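Local coordinates for peptidase S15/CocE/NonD (Thaumarchaeota archaeon SCGC AB-539-E09, PDB 4PF1), which is a serine aminopeptidase of the alpha/beta-hydrolase fold that probably removes residues from the N-terminal end of peptides, at residues Asn152-Ala157 with Ala177-Val182. Residues are numbered along the deposited sequence; the frame is centred on the assembly and turned at random.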
# COMPACT_ATOMS: atom_id res chain seq x y z
N ASN A 152 -40.74 19.76 14.94
CA ASN A 152 -42.12 19.30 15.04
C ASN A 152 -42.46 18.93 16.51
O ASN A 152 -43.54 18.41 16.80
CB ASN A 152 -42.37 18.10 14.10
CG ASN A 152 -41.57 16.84 14.41
OD1 ASN A 152 -40.69 16.82 15.27
ND2 ASN A 152 -41.85 15.77 13.69
N GLY A 153 -41.51 19.22 17.41
CA GLY A 153 -41.65 18.95 18.84
C GLY A 153 -41.37 17.51 19.24
O GLY A 153 -41.66 17.12 20.37
N ARG A 154 -40.82 16.71 18.31
CA ARG A 154 -40.49 15.29 18.55
C ARG A 154 -38.98 15.09 18.54
O ARG A 154 -38.28 15.68 17.71
CB ARG A 154 -41.17 14.39 17.50
CG ARG A 154 -42.69 14.47 17.51
CD ARG A 154 -43.29 13.39 16.64
NE ARG A 154 -44.72 13.59 16.42
CZ ARG A 154 -45.49 12.77 15.71
NH1 ARG A 154 -44.96 11.68 15.15
NH2 ARG A 154 -46.78 13.02 15.56
N VAL A 155 -38.46 14.31 19.51
CA VAL A 155 -37.02 14.09 19.68
C VAL A 155 -36.71 12.59 19.78
O VAL A 155 -37.48 11.82 20.35
CB VAL A 155 -36.49 14.85 20.95
CG1 VAL A 155 -34.99 14.59 21.18
CG2 VAL A 155 -36.76 16.35 20.85
N ALA A 156 -35.55 12.19 19.23
CA ALA A 156 -35.00 10.84 19.35
C ALA A 156 -33.56 10.93 19.80
O ALA A 156 -32.86 11.87 19.42
CB ALA A 156 -35.10 10.10 18.03
N ALA A 157 -33.11 9.99 20.64
CA ALA A 157 -31.74 9.96 21.12
C ALA A 157 -30.99 8.77 20.52
O ALA A 157 -31.49 7.65 20.59
CB ALA A 157 -31.70 9.91 22.64
N ALA A 177 -41.61 14.55 24.83
CA ALA A 177 -41.18 14.79 23.45
C ALA A 177 -40.25 13.67 22.92
O ALA A 177 -40.10 13.55 21.70
CB ALA A 177 -40.50 16.14 23.34
N LEU A 178 -39.63 12.86 23.82
CA LEU A 178 -38.77 11.75 23.40
C LEU A 178 -39.66 10.61 22.86
O LEU A 178 -40.47 10.05 23.60
CB LEU A 178 -37.87 11.26 24.55
CG LEU A 178 -36.87 10.14 24.18
CD1 LEU A 178 -35.67 10.70 23.41
CD2 LEU A 178 -36.41 9.39 25.40
N LYS A 179 -39.51 10.31 21.55
CA LYS A 179 -40.36 9.35 20.84
C LYS A 179 -39.68 8.01 20.54
O LYS A 179 -40.39 7.04 20.29
CB LYS A 179 -40.88 9.97 19.53
CG LYS A 179 -41.65 11.30 19.70
CD LYS A 179 -42.92 11.16 20.57
CE LYS A 179 -43.50 12.51 20.93
NZ LYS A 179 -44.68 12.38 21.83
N ALA A 180 -38.33 7.96 20.53
CA ALA A 180 -37.57 6.73 20.24
C ALA A 180 -36.10 6.86 20.62
O ALA A 180 -35.59 7.97 20.72
CB ALA A 180 -37.68 6.38 18.75
N VAL A 181 -35.41 5.71 20.82
CA VAL A 181 -33.97 5.68 21.12
C VAL A 181 -33.27 4.59 20.29
O VAL A 181 -33.85 3.53 20.03
CB VAL A 181 -33.64 5.52 22.63
CG1 VAL A 181 -33.89 6.81 23.41
CG2 VAL A 181 -34.37 4.34 23.26
N VAL A 182 -32.02 4.86 19.86
CA VAL A 182 -31.20 3.90 19.12
C VAL A 182 -29.82 3.79 19.82
O VAL A 182 -28.84 4.42 19.38
CB VAL A 182 -31.08 4.23 17.59
CG1 VAL A 182 -30.33 3.13 16.85
CG2 VAL A 182 -32.45 4.46 16.95
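Ala157 meets two side chains of the neighbouring parallel strand on one face of the sheet: its CB lies 3.9 Å from CG1 of Val181 and 4.1 Å from CD1 of Leu178. In Leu178, chi1 sets CG anti to the backbone N, and chi2 (77°) brings CD1 to the backbone of the facing strand, 3.8 Å from Ala157 N. This is the buried centre of the pair, where four backbone bonds tie the strands. Val155 donates to Ala177 O, with its N well above that carbonyl plane, and takes a nearly straight bond at its own O from Lys179 N (2.8 Å). Farther along, Ala157 N reaches Ala180 O at a longer 3.2 Å, while Ala157 O receives Val182 N.

The margin at Arg154 and Lys179 is partly open to solvent. These two side chains cross at about a right angle and touch through aliphatic carbons, Arg154 CB to Lys179 CG at 3.8 Å. Their charged ends part: Arg154 NH1 forms a salt bridge with Asp366, and Lys179 NZ bonds to Pro176 O. Two residues before Arg154, Asn152 OD1 accepts from Arg154 N in an Asx turn, where the chain turns a corner at Gly153.

The strands belong to a beta-alpha-beta unit linked through helix 162-169, central in the alpha/beta-hydrolase sheet between strands 60-67 and 287-292. Helix 133-147 packs on Val155 and Ala177, whereas helix 347-365 lies against Arg154, Ala156 and Lys179.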